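Local structure of toll-receptor-related 2 (Hydra vulgaris, 4W8H) at residues 14-18 with 90-94. The protein is a Toll-related transmembrane receptor whose TIR domain, the part described here, probably relays signals inside the cell through TIR-TIR interactions. Residues are numbered along the deposited sequence; the frame is centred on the assembly and turned at random.
Sequences EDREW and ILYRP
In the flavodoxin-like fold of this TIR domain, a parallel sheet flanked by helices, the first turn of helix 16-29 packs on the C-terminal end of strand 87-91 and the loop that leaves it. Residues 90-91 are extended; Tyr92, at phi/psi -86/-47, breaks the strand. The backbones stay well apart, Asp15 CA and Tyr92 CA being nearest at 8.8 Å, so side chains fill the gap. Glu14, in a 3-10 turn, leads its carboxylate away. Asp15 holds the N-cap position without a capping bond from its side chain. With chi1 m its carboxylate instead faces the loop, where a short acidic group suits an arginine: Asp15 OD1 forms a salt bridge with Arg93 NH1 at 2.7 Å, also a hydrogen bond, while OD2 is hydrogen-bonded to Ser66 OG. Asp68 gives the same guanidinium a second acidic partner. Trp18, still in the first turn and chi1 t, has its CA-to-CB bond directed toward residues 90-94. Its flat indole suits the broad face offered by Tyr92, also chi1 t: the six-membered ring and the tyrosine ring form an offset stack, centroids 4.4 Å apart and planes at 20°. Trp18 CG, in the five-membered ring, comes within 3.4 Å of Tyr92 CE1. Farther along the indole, Trp18 CH2 makes a loose apolar contact, 4.4 Å, with CG2 of Ile90, a buried beta-branched residue suited to a strand; Trp109 also meets the indole. The phenol's hydroxyl reaches back to the helix start, where a water hydrogen-bonds to Tyr92 OH at 2.9 Å and accepts from Trp18 N at 3.2 Å.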
loop_
_atom_site.group_PDB
_atom_site.type_symbol
_atom_site.label_atom_id
_atom_site.label_comp_id
_atom_site.label_asym_id
_atom_site.label_seq_id
_atom_site.Cartn_x
_atom_site.Cartn_y
_atom_site.Cartn_z
ATOM N N GLU A 14 -0.021 12.242 6.067
ATOM C CA GLU A 14 -0.826 13.319 5.484
ATOM C C GLU A 14 -2.027 12.780 4.693
ATOM O O GLU A 14 -3.003 13.477 4.486
ATOM C CB GLU A 14 0.059 14.163 4.569
ATOM C CG GLU A 14 1.074 15.055 5.262
ATOM C CD GLU A 14 2.372 14.368 5.624
ATOM O OE1 GLU A 14 2.552 13.169 5.377
ATOM O OE2 GLU A 14 3.240 15.074 6.173
ATOM N N ASP A 15 -1.941 11.531 4.223
ATOM C CA ASP A 15 -3.004 10.880 3.451
ATOM C C ASP A 15 -3.857 9.945 4.300
ATOM O O ASP A 15 -4.617 9.158 3.769
ATOM C CB ASP A 15 -2.346 10.096 2.308
ATOM C CG ASP A 15 -1.586 10.987 1.359
ATOM O OD1 ASP A 15 -2.060 12.093 1.025
ATOM O OD2 ASP A 15 -0.488 10.575 0.944
ATOM N N ARG A 16 -3.751 10.036 5.615
ATOM C CA ARG A 16 -4.448 9.133 6.517
ATOM C C ARG A 16 -5.944 9.121 6.355
ATOM O O ARG A 16 -6.559 8.069 6.540
ATOM C CB ARG A 16 -4.085 9.436 7.966
ATOM C CG ARG A 16 -4.451 8.336 8.959
ATOM C CD ARG A 16 -3.706 8.507 10.263
ATOM N NE ARG A 16 -4.137 9.707 10.953
ATOM C CZ ARG A 16 -3.650 10.120 12.119
ATOM N NH1 ARG A 16 -2.690 9.444 12.735
ATOM N NH2 ARG A 16 -4.122 11.224 12.648
ATOM N N GLU A 17 -6.542 10.289 6.114
ATOM C CA GLU A 17 -8.006 10.331 6.032
ATOM C C GLU A 17 -8.543 9.349 4.984
ATOM O O GLU A 17 -9.398 8.499 5.291
ATOM C CB GLU A 17 -8.525 11.757 5.780
ATOM C CG GLU A 17 -10.046 11.916 5.884
ATOM C CD GLU A 17 -10.538 13.377 5.608
ATOM O OE1 GLU A 17 -9.720 14.213 5.177
ATOM O OE2 GLU A 17 -11.727 13.689 5.834
ATOM N N TRP A 18 -8.055 9.459 3.743
ATOM C CA TRP A 18 -8.518 8.573 2.664
ATOM C C TRP A 18 -8.041 7.159 2.935
ATOM O O TRP A 18 -8.776 6.193 2.771
ATOM C CB TRP A 18 -7.999 9.057 1.312
ATOM C CG TRP A 18 -8.487 8.274 0.146
ATOM C CD1 TRP A 18 -9.640 8.489 -0.567
ATOM C CD2 TRP A 18 -7.819 7.199 -0.483
ATOM N NE1 TRP A 18 -9.732 7.592 -1.588
ATOM C CE2 TRP A 18 -8.616 6.800 -1.584
ATOM C CE3 TRP A 18 -6.601 6.545 -0.261
ATOM C CZ2 TRP A 18 -8.245 5.747 -2.443
ATOM C CZ3 TRP A 18 -6.213 5.510 -1.136
ATOM C CH2 TRP A 18 -7.054 5.107 -2.198
ATOM N N ILE A 90 -0.662 2.444 -5.885
ATOM C CA ILE A 90 -1.830 3.269 -6.132
ATOM C C ILE A 90 -1.373 4.699 -6.321
ATOM O O ILE A 90 -0.678 5.255 -5.451
ATOM C CB ILE A 90 -2.813 3.235 -4.959
ATOM C CG1 ILE A 90 -3.411 1.827 -4.824
ATOM C CG2 ILE A 90 -3.942 4.284 -5.187
ATOM C CD1 ILE A 90 -4.234 1.642 -3.572
ATOM N N LEU A 91 -1.748 5.334 -7.439
ATOM C CA LEU A 91 -1.518 6.774 -7.576
ATOM C C LEU A 91 -2.704 7.477 -6.975
ATOM O O LEU A 91 -3.766 7.578 -7.604
ATOM C CB LEU A 91 -1.275 7.201 -9.021
ATOM C CG LEU A 91 -0.834 8.661 -9.201
ATOM C CD1 LEU A 91 0.562 8.924 -8.704
ATOM C CD2 LEU A 91 -0.963 9.082 -10.655
ATOM N N TYR A 92 -2.542 7.921 -5.736
ATOM C CA TYR A 92 -3.634 8.531 -4.978
ATOM C C TYR A 92 -3.719 10.023 -5.296
ATOM O O TYR A 92 -4.808 10.555 -5.466
ATOM C CB TYR A 92 -3.467 8.243 -3.471
ATOM C CG TYR A 92 -4.374 9.069 -2.601
ATOM C CD1 TYR A 92 -5.745 9.116 -2.811
ATOM C CD2 TYR A 92 -3.831 9.874 -1.603
ATOM C CE1 TYR A 92 -6.553 9.955 -2.017
ATOM C CE2 TYR A 92 -4.627 10.693 -0.813
ATOM C CZ TYR A 92 -5.970 10.763 -1.058
ATOM O OH TYR A 92 -6.708 11.600 -0.274
ATOM N N ARG A 93 -2.584 10.693 -5.269
ATOM C CA ARG A 93 -2.485 12.103 -5.655
ATOM C C ARG A 93 -1.365 12.262 -6.668
ATOM O O ARG A 93 -0.349 11.616 -6.514
ATOM C CB ARG A 93 -2.227 12.975 -4.436
ATOM C CG ARG A 93 -3.392 13.058 -3.466
ATOM C CD ARG A 93 -2.888 13.403 -2.029
ATOM N NE ARG A 93 -2.133 14.626 -2.025
ATOM C CZ ARG A 93 -1.151 14.947 -1.195
ATOM N NH1 ARG A 93 -0.712 14.098 -0.250
ATOM N NH2 ARG A 93 -0.593 16.146 -1.353
ATOM N N PRO A 94 -1.530 13.147 -7.675
ATOM C CA PRO A 94 -0.468 13.324 -8.675
ATOM C C PRO A 94 0.842 13.752 -8.028
ATOM O O PRO A 94 0.872 14.515 -7.064
ATOM C CB PRO A 94 -1.001 14.448 -9.575
ATOM C CG PRO A 94 -2.503 14.366 -9.411
ATOM C CD PRO A 94 -2.680 14.036 -7.936
HETATM O O HOH W 1 -6.533 12.052 2.625
#